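6-phosphogluconolactonase (Thermotoga maritima, PDB 1VL1) hydrolyses 6-phosphogluconolactone to 6-phosphogluconate, the second step in the oxidative stage of the pentose phosphate pathway. Local coordinates at residues Y19-E22 and D27-V30; T56-Y61 and F93-E98. All coordinates share one frame; numbering follows the deposited sequence.

Contact 1 of 2, residues Y19-E22 and D27-V30; sequences YLLE and DFVV
Tyr19 and Leu21, whose backbones hydrogen-bond to Trp228, Val230 and Lys232 in and just after strand 225-231, both lay their side chains against the ring of Phe28. Leu21 comes over one face of the phenylalanine: its CD2 methyl lies 3.7 Å from the centroid of the Phe28 ring and 18° off the ring normal, a clear CH-pi contact. It leans to the CG-CD2 side, with Leu21 CD2 only 3.6 Å from Phe28 CD2, while the other methyl, CD1, reaches the same ring atom at 3.9 Å. Tyr19 takes the far rim of that ring. Its CD1 lies near the plane of the Phe28 ring, 3.7 Å from Phe28 CZ, and Phe28 CE2 in turn sits over a face of the tyrosine. The two ring planes meet at 59°, an oblique aromatic pair. Phe28 gets there because its CG is anti to the backbone N (chi1 -176°), which throws the ring off the helix to the strand. Phe229 of strand 225-231 touches Phe28 as well and meets the Tyr19 ring almost parallel. Replacing the Phe28 ring by an alanine is likely to leave Leu21 CD2 without the face beneath it and open a gap beside Tyr19. This is the start of the beta-alpha-beta crossover from strand 16-21 to strand 47-51, in a Rossmann-like fold. Between 19-22 and 27-30 the contact is apolar, dispersion with a CH-pi component, so the fit depends on ring shape; the strand makes its directional polar bonds with its sheet neighbour.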
ATOM      1  N   TYR A  19     -11.828   9.523  -9.038  1.00 19.25           N
ATOM      2  CA  TYR A  19     -12.926   8.822  -9.685  1.00 20.13           C
ATOM      3  C   TYR A  19     -13.971   8.546  -8.640  1.00 20.94           C
ATOM      4  O   TYR A  19     -13.628   7.914  -7.643  1.00 19.17           O
ATOM      5  CB  TYR A  19     -12.442   7.485 -10.232  1.00 21.89           C
ATOM      6  CG  TYR A  19     -11.508   7.607 -11.416  1.00 21.70           C
ATOM      7  CD1 TYR A  19     -11.985   7.659 -12.706  1.00 20.96           C
ATOM      8  CD2 TYR A  19     -10.146   7.617 -11.236  1.00 24.87           C
ATOM      9  CE1 TYR A  19     -11.132   7.778 -13.758  1.00 22.91           C
ATOM     10  CE2 TYR A  19      -9.295   7.739 -12.282  1.00 24.95           C
ATOM     11  CZ  TYR A  19      -9.770   7.789 -13.529  1.00 24.46           C
ATOM     12  OH  TYR A  19      -8.877   7.867 -14.571  1.00 29.51           O
ATOM     13  N   LEU A  20     -15.204   8.966  -8.888  1.00 21.97           N
ATOM     14  CA  LEU A  20     -16.339   8.728  -8.013  1.00 22.93           C
ATOM     15  C   LEU A  20     -17.190   7.668  -8.690  1.00 23.67           C
ATOM     16  O   LEU A  20     -17.737   7.905  -9.768  1.00 22.07           O
ATOM     17  CB  LEU A  20     -17.184   9.961  -7.799  1.00 23.85           C
ATOM     18  CG  LEU A  20     -16.549  11.215  -7.223  1.00 26.45           C
ATOM     19  CD1 LEU A  20     -17.596  12.264  -7.095  1.00 28.34           C
ATOM     20  CD2 LEU A  20     -15.953  10.902  -5.889  1.00 28.09           C
ATOM     21  N   LEU A  21     -17.302   6.518  -8.032  1.00 25.71           N
ATOM     22  CA  LEU A  21     -17.923   5.323  -8.574  1.00 28.26           C
ATOM     23  C   LEU A  21     -19.152   4.934  -7.740  1.00 29.84           C
ATOM     24  O   LEU A  21     -19.118   4.954  -6.514  1.00 30.09           O
ATOM     25  CB  LEU A  21     -16.930   4.174  -8.529  1.00 28.49           C
ATOM     26  CG  LEU A  21     -15.616   4.464  -9.251  1.00 30.91           C
ATOM     27  CD1 LEU A  21     -14.413   3.774  -8.655  1.00 34.53           C
ATOM     28  CD2 LEU A  21     -15.824   4.097 -10.707  1.00 32.41           C
ATOM     29  N   GLU A  22     -20.187   4.535  -8.442  1.00 32.04           N
ATOM     30  CA  GLU A  22     -21.502   4.230  -7.876  1.00 34.04           C
ATOM     31  C   GLU A  22     -21.806   2.732  -7.933  1.00 34.12           C
ATOM     32  O   GLU A  22     -22.718   2.243  -7.237  1.00 35.68           O
ATOM     33  CB  GLU A  22     -22.565   4.915  -8.715  1.00 34.81           C
ATOM     34  CG  GLU A  22     -22.599   6.439  -8.666  1.00 39.45           C
ATOM     35  CD  GLU A  22     -23.263   6.972  -7.405  1.00 44.87           C
ATOM     36  OE1 GLU A  22     -23.903   6.177  -6.668  1.00 49.94           O
ATOM     37  OE2 GLU A  22     -23.145   8.193  -7.149  1.00 48.87           O
ATOM     38  N   ASP A  27     -14.357  -4.079 -10.087  1.00 24.16           N
ATOM     39  CA  ASP A  27     -14.026  -4.295 -11.493  1.00 25.31           C
ATOM     40  C   ASP A  27     -13.357  -3.080 -12.132  1.00 24.63           C
ATOM     41  O   ASP A  27     -12.390  -3.221 -12.837  1.00 24.60           O
ATOM     42  CB  ASP A  27     -15.252  -4.721 -12.280  1.00 26.21           C
ATOM     43  CG  ASP A  27     -15.656  -6.166 -11.974  1.00 29.04           C
ATOM     44  OD1 ASP A  27     -14.816  -6.922 -11.422  1.00 34.15           O
ATOM     45  OD2 ASP A  27     -16.782  -6.609 -12.196  1.00 30.95           O
ATOM     46  N   PHE A  28     -13.845  -1.889 -11.820  1.00 23.93           N
ATOM     47  CA  PHE A  28     -13.277  -0.681 -12.394  1.00 23.65           C
ATOM     48  C   PHE A  28     -11.861  -0.477 -11.904  1.00 23.45           C
ATOM     49  O   PHE A  28     -10.938  -0.214 -12.690  1.00 24.89           O
ATOM     50  CB  PHE A  28     -14.136   0.494 -12.027  1.00 23.46           C
ATOM     51  CG  PHE A  28     -13.703   1.788 -12.648  1.00 22.82           C
ATOM     52  CD1 PHE A  28     -14.139   2.164 -13.904  1.00 27.09           C
ATOM     53  CD2 PHE A  28     -12.831   2.621 -11.971  1.00 25.89           C
ATOM     54  CE1 PHE A  28     -13.748   3.369 -14.454  1.00 28.05           C
ATOM     55  CE2 PHE A  28     -12.436   3.858 -12.542  1.00 23.75           C
ATOM     56  CZ  PHE A  28     -12.858   4.197 -13.750  1.00 25.82           C
ATOM     57  N   VAL A  29     -11.664  -0.586 -10.598  1.00 22.82           N
ATOM     58  CA  VAL A  29     -10.329  -0.445 -10.049  1.00 21.63           C
ATOM     59  C   VAL A  29      -9.331  -1.471 -10.624  1.00 23.21           C
ATOM     60  O   VAL A  29      -8.200  -1.150 -10.987  1.00 23.44           O
ATOM     61  CB  VAL A  29     -10.358  -0.539  -8.517  1.00 21.24           C
ATOM     62  CG1 VAL A  29      -8.961  -0.558  -7.891  1.00 23.38           C
ATOM     63  CG2 VAL A  29     -11.266   0.586  -7.946  1.00 22.85           C
ATOM     64  N   VAL A  30      -9.748  -2.713 -10.687  1.00 23.04           N
ATOM     65  CA  VAL A  30      -8.856  -3.749 -11.182  1.00 23.66           C
ATOM     66  C   VAL A  30      -8.450  -3.436 -12.634  1.00 23.48           C
ATOM     67  O   VAL A  30      -7.293  -3.551 -12.974  1.00 24.22           O
ATOM     68  CB  VAL A  30      -9.528  -5.134 -11.059  1.00 23.64           C
ATOM     69  CG1 VAL A  30      -8.799  -6.189 -11.935  1.00 25.07           C
ATOM     70  CG2 VAL A  30      -9.584  -5.526  -9.634  1.00 23.85           C
TER

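Contact 2 of 2, residues T56-Y61 and F93-E98; sequences TPLPVY and FRNINE
Leu58 reaches across to helix 92-101 with both methyls. CD1 rests on the CB of Asn95 at 3.9 Å, and CD2 of Leu58 lies 3.9 Å from Ile96 CG1 while also packing against the backbone carbonyl of Asn95, 3.8 Å from Asn95 O. One helical turn on, Tyr61 adds a smaller patch: its CE2 approaches Ile96 CG1 at 4.1 Å, so that this one methylene is shared by the leucine and the tyrosine. Ile96 CG1 is anti to its own carbonyl carbon (chi1 -58°), which brings it to both partners.

Polar ends are held away from this apolar seam. The CB of Asn95 already points toward helix 57-64, where it packs on Leu58, whereas the amide turns back to the loop just before its own helix. There Asn95 ND2 bonds to Asp89 O and Ser91 O, and at the other helix the Tyr61 hydroxyl hydrogen-bonds to Ala52 O. That bond fixes the far end of a ring that has Pro57 O over one face, 3.3 Å from its plane.

The axes of the two short segments pass 9.8 Å apart and run 31° from parallel, as expected for helices following successive parallel strands, 47-51 and 74-82. Val99, farther along helix 92-101, extends the seam by touching Leu58 and Tyr61. Both helices pack on the sheet, Tyr61 and Ile96 meeting at Leu51, while Val60 faces helix 25-43 and strand 192-198.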
ATOM      1  N   THR A  56     -10.567  -2.664   1.969  1.00 26.40           N
ATOM      2  CA  THR A  56     -10.822  -2.265   0.596  1.00 24.89           C
ATOM      3  C   THR A  56      -9.864  -2.825  -0.464  1.00 23.65           C
ATOM      4  O   THR A  56     -10.339  -3.274  -1.492  1.00 23.92           O
ATOM      5  CB  THR A  56     -10.986  -0.747   0.460  1.00 25.85           C
ATOM      6  OG1 THR A  56     -12.010  -0.329   1.360  1.00 26.23           O
ATOM      7  CG2 THR A  56     -11.508  -0.413  -0.875  1.00 25.83           C
ATOM      8  N   PRO A  57      -8.552  -2.759  -0.274  1.00 22.96           N
ATOM      9  CA  PRO A  57      -7.626  -3.361  -1.230  1.00 23.46           C
ATOM     10  C   PRO A  57      -7.745  -4.882  -1.424  1.00 23.21           C
ATOM     11  O   PRO A  57      -7.517  -5.379  -2.520  1.00 22.36           O
ATOM     12  CB  PRO A  57      -6.266  -2.942  -0.669  1.00 23.19           C
ATOM     13  CG  PRO A  57      -6.539  -1.699   0.138  1.00 24.44           C
ATOM     14  CD  PRO A  57      -7.835  -1.981   0.759  1.00 23.13           C
ATOM     15  N   LEU A  58      -8.052  -5.614  -0.370  1.00 24.44           N
ATOM     16  CA  LEU A  58      -7.973  -7.077  -0.469  1.00 23.92           C
ATOM     17  C   LEU A  58      -8.848  -7.666  -1.578  1.00 23.21           C
ATOM     18  O   LEU A  58      -8.341  -8.501  -2.362  1.00 22.72           O
ATOM     19  CB  LEU A  58      -8.249  -7.762   0.884  1.00 23.90           C
ATOM     20  CG  LEU A  58      -7.179  -7.513   1.940  1.00 25.84           C
ATOM     21  CD1 LEU A  58      -7.639  -7.944   3.285  1.00 25.97           C
ATOM     22  CD2 LEU A  58      -5.898  -8.219   1.515  1.00 25.32           C
ATOM     23  N   PRO A  59     -10.119  -7.269  -1.709  1.00 23.42           N
ATOM     24  CA  PRO A  59     -10.934  -7.771  -2.805  1.00 22.83           C
ATOM     25  C   PRO A  59     -10.381  -7.397  -4.163  1.00 22.05           C
ATOM     26  O   PRO A  59     -10.557  -8.141  -5.119  1.00 22.06           O
ATOM     27  CB  PRO A  59     -12.325  -7.118  -2.576  1.00 22.64           C
ATOM     28  CG  PRO A  59     -12.306  -6.724  -1.207  1.00 24.54           C
ATOM     29  CD  PRO A  59     -10.931  -6.457  -0.798  1.00 22.77           C
ATOM     30  N   VAL A  60      -9.770  -6.224  -4.267  1.00 22.29           N
ATOM     31  CA  VAL A  60      -9.095  -5.849  -5.506  1.00 21.51           C
ATOM     32  C   VAL A  60      -7.932  -6.772  -5.836  1.00 21.89           C
ATOM     33  O   VAL A  60      -7.811  -7.272  -6.940  1.00 21.79           O
ATOM     34  CB  VAL A  60      -8.682  -4.380  -5.486  1.00 22.43           C
ATOM     35  CG1 VAL A  60      -7.778  -4.062  -6.634  1.00 22.91           C
ATOM     36  CG2 VAL A  60      -9.971  -3.467  -5.465  1.00 23.46           C
ATOM     37  N   TYR A  61      -7.113  -7.080  -4.850  1.00 21.15           N
ATOM     38  CA  TYR A  61      -5.982  -8.018  -5.057  1.00 20.99           C
ATOM     39  C   TYR A  61      -6.468  -9.385  -5.472  1.00 21.48           C
ATOM     40  O   TYR A  61      -5.816 -10.085  -6.295  1.00 21.64           O
ATOM     41  CB  TYR A  61      -5.175  -8.175  -3.769  1.00 22.00           C
ATOM     42  CG  TYR A  61      -4.590  -6.888  -3.211  1.00 20.19           C
ATOM     43  CD1 TYR A  61      -4.433  -5.750  -4.010  1.00 22.09           C
ATOM     44  CD2 TYR A  61      -4.200  -6.808  -1.889  1.00 22.58           C
ATOM     45  CE1 TYR A  61      -3.899  -4.605  -3.534  1.00 22.15           C
ATOM     46  CE2 TYR A  61      -3.685  -5.655  -1.379  1.00 22.84           C
ATOM     47  CZ  TYR A  61      -3.510  -4.552  -2.217  1.00 21.77           C
ATOM     48  OH  TYR A  61      -2.996  -3.409  -1.718  1.00 23.14           O
ATOM     49  N   PHE A  93       0.519  -9.440   5.937  1.00 21.69           N
ATOM     50  CA  PHE A  93       1.112 -10.523   5.142  1.00 22.23           C
ATOM     51  C   PHE A  93       0.136 -11.686   4.941  1.00 21.99           C
ATOM     52  O   PHE A  93      -0.046 -12.169   3.813  1.00 22.69           O
ATOM     53  CB  PHE A  93       2.414 -11.047   5.742  1.00 22.36           C
ATOM     54  CG  PHE A  93       2.907 -12.242   5.006  1.00 20.08           C
ATOM     55  CD1 PHE A  93       3.531 -12.091   3.759  1.00 23.31           C
ATOM     56  CD2 PHE A  93       2.635 -13.497   5.448  1.00 24.22           C
ATOM     57  CE1 PHE A  93       3.904 -13.209   3.027  1.00 22.52           C
ATOM     58  CE2 PHE A  93       3.014 -14.606   4.703  1.00 24.33           C
ATOM     59  CZ  PHE A  93       3.663 -14.426   3.491  1.00 24.70           C
ATOM     60  N   ARG A  94      -0.438 -12.167   6.038  1.00 22.14           N
ATOM     61  CA  ARG A  94      -1.337 -13.316   5.949  1.00 22.19           C
ATOM     62  C   ARG A  94      -2.473 -13.007   4.978  1.00 22.62           C
ATOM     63  O   ARG A  94      -2.845 -13.816   4.145  1.00 23.12           O
ATOM     64  CB  ARG A  94      -1.895 -13.675   7.301  1.00 21.96           C
ATOM     65  CG  ARG A  94      -2.947 -14.719   7.207  1.00 23.62           C
ATOM     66  CD  ARG A  94      -3.247 -15.449   8.388  1.00 26.61           C
ATOM     67  NE  ARG A  94      -4.546 -16.105   8.150  1.00 28.26           N
ATOM     68  CZ  ARG A  94      -5.313 -16.593   9.080  1.00 31.88           C
ATOM     69  NH1 ARG A  94      -4.933 -16.527  10.345  1.00 31.52           N
ATOM     70  NH2 ARG A  94      -6.479 -17.149   8.740  1.00 31.96           N
ATOM     71  N   ASN A  95      -3.045 -11.829   5.142  1.00 22.59           N
ATOM     72  CA  ASN A  95      -4.252 -11.483   4.358  1.00 22.73           C
ATOM     73  C   ASN A  95      -3.946 -11.283   2.898  1.00 22.47           C
ATOM     74  O   ASN A  95      -4.684 -11.779   2.056  1.00 22.44           O
ATOM     75  CB  ASN A  95      -4.985 -10.275   4.962  1.00 23.25           C
ATOM     76  CG  ASN A  95      -5.795 -10.645   6.161  1.00 26.70           C
ATOM     77  OD1 ASN A  95      -6.890 -11.151   6.014  1.00 28.31           O
ATOM     78  ND2 ASN A  95      -5.277 -10.419   7.357  1.00 25.56           N
ATOM     79  N   ILE A  96      -2.848 -10.596   2.587  1.00 21.52           N
ATOM     80  CA  ILE A  96      -2.432 -10.446   1.191  1.00 21.50           C
ATOM     81  C   ILE A  96      -1.882 -11.760   0.607  1.00 20.73           C
ATOM     82  O   ILE A  96      -2.112 -12.062  -0.567  1.00 20.90           O
ATOM     83  CB  ILE A  96      -1.398  -9.330   1.017  1.00 22.10           C
ATOM     84  CG1 ILE A  96      -2.002  -8.001   1.531  1.00 21.23           C
ATOM     85  CG2 ILE A  96      -1.010  -9.232  -0.436  1.00 23.20           C
ATOM     86  CD1 ILE A  96      -1.003  -6.894   1.724  1.00 23.82           C
ATOM     87  N   ASN A  97      -1.245 -12.577   1.432  1.00 19.82           N
ATOM     88  CA  ASN A  97      -0.857 -13.932   0.985  1.00 20.00           C
ATOM     89  C   ASN A  97      -2.065 -14.769   0.576  1.00 21.09           C
ATOM     90  O   ASN A  97      -2.046 -15.420  -0.472  1.00 21.78           O
ATOM     91  CB  ASN A  97      -0.058 -14.672   2.055  1.00 18.90           C
ATOM     92  CG  ASN A  97       0.558 -15.975   1.543  1.00 21.72           C
ATOM     93  OD1 ASN A  97       1.169 -15.994   0.484  1.00 22.54           O
ATOM     94  ND2 ASN A  97       0.335 -17.084   2.268  1.00 23.21           N
ATOM     95  N   GLU A  98      -3.142 -14.672   1.348  1.00 21.76           N
ATOM     96  CA  GLU A  98      -4.362 -15.440   1.078  1.00 23.21           C
ATOM     97  C   GLU A  98      -5.011 -15.080  -0.272  1.00 22.38           C
ATOM     98  O   GLU A  98      -5.499 -15.955  -0.975  1.00 22.84           O
ATOM     99  CB  GLU A  98      -5.344 -15.265   2.238  1.00 23.92           C
ATOM    100  CG  GLU A  98      -5.104 -16.299   3.336  1.00 27.09           C
ATOM    101  CD  GLU A  98      -5.838 -16.063   4.641  1.00 28.46           C
ATOM    102  OE1 GLU A  98      -6.621 -15.084   4.763  1.00 35.36           O
ATOM    103  OE2 GLU A  98      -5.563 -16.879   5.546  1.00 33.65           O
TER

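How the contacts relate
Contact 1 closes along the chain before contact 2 opens, and their centres lie 18 Å apart, yet the two meet directly. Val29 CG1 packs on Val60 CG1 at 3.9 Å, and Val30 CG2 lies 3.7 Å from Val60 O, so helix 25-43 covers the flank of helix 57-64 away from helix 92-101. The result is a continuous row of packing, from outer strand 16-21 through helix 25-43 and helix 57-64 to helix 92-101. Contact 1 lies at the surface, 18 Å from the chain centre; contact 2 is deeper, at 11 Å. Active sites of Rossmann-like folds usually lie near the C-terminal strand ends, so the start of helix 57-64, just after strand 47-51, is probably near the pocket.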